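Local coordinates for enoyl-acyl carrier protein reductase (Uncultured bacterium, PDB 6KI9) that probably catalyses the reduction of enoyl-acyl carrier protein in bacterial fatty acid synthesis, as an enoyl-acyl carrier protein reductase of the FabMG type, at residues I298-E303 against I375-S380. Numbering follows the deposited sequence.
Sequences IFVGVE and IMIGTS
Glu303, the residue just after the type II beta turn Phe299-Val302, reaches Ser380 on helix 370-384, tying the loop that follows strand 283-287 to that helix. The chain belongs to the NADP-binding Rossmann clan, and the contact joins two parts that lie outside the strands of its sheet. From CB the glutamate sets CG between its own N and carbonyl carbon (chi1 83°), then bends at chi2 (-77°), which turns CD back toward Gly301 and brings both carboxylate oxygens to partners. Glu303 OE1 accepts a hydrogen bond from Gly301 N on its syn side, 2.9 Å long, and also forms a salt bridge with Arg292, which probably helps to keep the group anionic. Glu303 OE2, likewise met syn, accepts a short hydrogen bond, 2.5 Å, from Ser380 OG, with the donor 17° out of the carboxylate plane. A water that donates to OE2 also donates to Ser380 O, so OE2 is linked to both the side chain and the backbone of the serine. A glutamine in place of Glu303 would probably leave Arg292 without its charged mate and weaken the grip on the turn and on Ser380 OG. Beside this polar link, Val300 CG1 lies 3.5 Å from Ser380 OG and makes looser apolar contact with Ile377 CG2. Gly301 packs against Met376, and Gly301 CA lies 3.7 Å from Met376 CG; a side chain here would collide with Met376 CG and crowd Val300 O. Tyr349 of helix 339-351 also touches the methionine. Met376 bends at chi3, and its methyl carbon CE comes to 3.6 Å from Val300 O.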
ATOM      1  N   ILE A 298       7.892  -7.742   9.996  1.00 25.47           N
ATOM      2  CA  ILE A 298       7.314  -7.777  11.328  1.00 26.78           C
ATOM      3  C   ILE A 298       5.840  -8.191  11.331  1.00 27.00           C
ATOM      4  O   ILE A 298       5.292  -8.544  12.379  1.00 26.92           O
ATOM      5  CB  ILE A 298       7.465  -6.399  12.009  1.00 29.38           C
ATOM      6  CG1 ILE A 298       7.404  -6.536  13.530  1.00 33.38           C
ATOM      7  CG2 ILE A 298       6.427  -5.414  11.470  1.00 28.55           C
ATOM      8  CD1 ILE A 298       7.795  -5.269  14.264  1.00 34.14           C
ATOM      9  N   PHE A 299       5.216  -8.197  10.155  1.00 27.26           N
ATOM     10  CA  PHE A 299       3.764  -8.334  10.070  1.00 26.35           C
ATOM     11  C   PHE A 299       3.337  -9.796  10.054  1.00 24.52           C
ATOM     12  O   PHE A 299       2.684 -10.251   9.116  1.00 22.24           O
ATOM     13  CB  PHE A 299       3.227  -7.621   8.828  1.00 28.95           C
ATOM     14  CG  PHE A 299       3.620  -6.171   8.747  1.00 33.02           C
ATOM     15  CD1 PHE A 299       4.793  -5.793   8.117  1.00 33.45           C
ATOM     16  CD2 PHE A 299       2.823  -5.192   9.313  1.00 37.41           C
ATOM     17  CE1 PHE A 299       5.162  -4.458   8.049  1.00 36.93           C
ATOM     18  CE2 PHE A 299       3.183  -3.858   9.245  1.00 36.31           C
ATOM     19  CZ  PHE A 299       4.352  -3.491   8.613  1.00 36.71           C
ATOM     20  N   VAL A 300       3.706 -10.520  11.104  1.00 22.94           N
ATOM     21  CA  VAL A 300       3.392 -11.933  11.220  1.00 20.55           C
ATOM     22  C   VAL A 300       1.882 -12.145  11.193  1.00 19.90           C
ATOM     23  O   VAL A 300       1.156 -11.589  12.013  1.00 22.49           O
ATOM     24  CB  VAL A 300       3.978 -12.526  12.520  1.00 24.11           C
ATOM     25  CG1 VAL A 300       3.663 -14.005  12.616  1.00 23.69           C
ATOM     26  CG2 VAL A 300       5.477 -12.295  12.570  1.00 27.48           C
ATOM     27  N   GLY A 301       1.408 -12.943  10.244  1.00 19.29           N
ATOM     28  CA  GLY A 301      -0.010 -13.224  10.171  1.00 16.95           C
ATOM     29  C   GLY A 301      -0.753 -12.577   9.008  1.00 19.12           C
ATOM     30  O   GLY A 301      -1.843 -13.028   8.656  1.00 19.41           O
ATOM     31  N   VAL A 302      -0.193 -11.529   8.404  1.00 18.22           N
ATOM     32  CA  VAL A 302      -0.863 -10.903   7.258  1.00 19.42           C
ATOM     33  C   VAL A 302      -1.051 -11.940   6.142  1.00 16.55           C
ATOM     34  O   VAL A 302      -2.089 -11.982   5.446  1.00 19.13           O
ATOM     35  CB  VAL A 302      -0.077  -9.671   6.732  1.00 22.59           C
ATOM     36  CG1 VAL A 302       1.324 -10.048   6.325  1.00 25.31           C
ATOM     37  CG2 VAL A 302      -0.805  -9.026   5.561  1.00 20.67           C
ATOM     38  N   GLU A 303      -0.067 -12.827   6.025  1.00 16.87           N
ATOM     39  CA  GLU A 303      -0.041 -13.803   4.943  1.00 17.21           C
ATOM     40  C   GLU A 303      -1.157 -14.836   5.058  1.00 17.78           C
ATOM     41  O   GLU A 303      -1.484 -15.510   4.080  1.00 18.88           O
ATOM     42  CB  GLU A 303       1.313 -14.514   4.902  1.00 19.56           C
ATOM     43  CG  GLU A 303       1.469 -15.689   5.880  1.00 17.87           C
ATOM     44  CD  GLU A 303       1.719 -15.269   7.317  1.00 20.66           C
ATOM     45  OE1 GLU A 303       1.950 -14.058   7.572  1.00 20.70           O
ATOM     46  OE2 GLU A 303       1.710 -16.174   8.186  1.00 22.13           O
ATOM     47  N   ILE A 375      -3.786 -16.821  18.452  1.00 25.31           N
ATOM     48  CA  ILE A 375      -4.228 -17.664  17.341  1.00 23.83           C
ATOM     49  C   ILE A 375      -3.543 -17.287  16.019  1.00 23.94           C
ATOM     50  O   ILE A 375      -3.180 -18.166  15.236  1.00 25.74           O
ATOM     51  CB  ILE A 375      -5.775 -17.642  17.169  1.00 24.95           C
ATOM     52  CG1 ILE A 375      -6.219 -18.760  16.219  1.00 26.04           C
ATOM     53  CG2 ILE A 375      -6.293 -16.275  16.723  1.00 25.94           C
ATOM     54  CD1 ILE A 375      -7.717 -18.895  16.079  1.00 27.72           C
ATOM     55  N   MET A 376      -3.339 -15.993  15.781  1.00 25.56           N
ATOM     56  CA  MET A 376      -2.730 -15.543  14.530  1.00 22.25           C
ATOM     57  C   MET A 376      -1.246 -15.912  14.485  1.00 21.46           C
ATOM     58  O   MET A 376      -0.775 -16.505  13.505  1.00 22.16           O
ATOM     59  CB  MET A 376      -2.907 -14.027  14.344  1.00 20.46           C
ATOM     60  CG  MET A 376      -2.215 -13.485  13.091  1.00 19.25           C
ATOM     61  SD  MET A 376      -2.638 -11.788  12.655  1.00 24.46           S
ATOM     62  CE  MET A 376      -1.807 -10.880  13.961  1.00 22.76           C
ATOM     63  N   ILE A 377      -0.503 -15.574  15.538  1.00 19.68           N
ATOM     64  CA  ILE A 377       0.926 -15.863  15.508  1.00 23.40           C
ATOM     65  C   ILE A 377       1.139 -17.373  15.563  1.00 22.05           C
ATOM     66  O   ILE A 377       1.987 -17.911  14.842  1.00 22.40           O
ATOM     67  CB  ILE A 377       1.680 -15.158  16.656  1.00 26.50           C
ATOM     68  CG1 ILE A 377       1.554 -13.640  16.502  1.00 29.44           C
ATOM     69  CG2 ILE A 377       3.151 -15.557  16.657  1.00 26.17           C
ATOM     70  CD1 ILE A 377       2.008 -12.853  17.708  1.00 29.29           C
ATOM     71  N   GLY A 378       0.338 -18.063  16.377  1.00 23.59           N
ATOM     72  CA  GLY A 378       0.414 -19.511  16.443  1.00 24.81           C
ATOM     73  C   GLY A 378       0.181 -20.183  15.098  1.00 21.56           C
ATOM     74  O   GLY A 378       0.948 -21.061  14.684  1.00 23.46           O
ATOM     75  N   THR A 379      -0.879 -19.766  14.411  1.00 22.79           N
ATOM     76  CA  THR A 379      -1.243 -20.361  13.128  1.00 24.47           C
ATOM     77  C   THR A 379      -0.178 -20.067  12.071  1.00 22.77           C
ATOM     78  O   THR A 379       0.240 -20.964  11.323  1.00 23.66           O
ATOM     79  CB  THR A 379      -2.614 -19.850  12.640  1.00 25.30           C
ATOM     80  OG1 THR A 379      -3.616 -20.168  13.616  1.00 24.54           O
ATOM     81  CG2 THR A 379      -2.990 -20.485  11.316  1.00 23.38           C
ATOM     82  N   SER A 380       0.267 -18.815  12.033  1.00 23.27           N
ATOM     83  CA  SER A 380       1.317 -18.413  11.099  1.00 20.97           C
ATOM     84  C   SER A 380       2.576 -19.259  11.283  1.00 21.42           C
ATOM     85  O   SER A 380       3.135 -19.779  10.313  1.00 20.27           O
ATOM     86  CB  SER A 380       1.652 -16.935  11.272  1.00 23.74           C
ATOM     87  OG  SER A 380       2.748 -16.573  10.449  1.00 23.06           O
TER
HETATM   88  O   HOH W   1       2.293 -18.798   7.624  1.00 22.47           O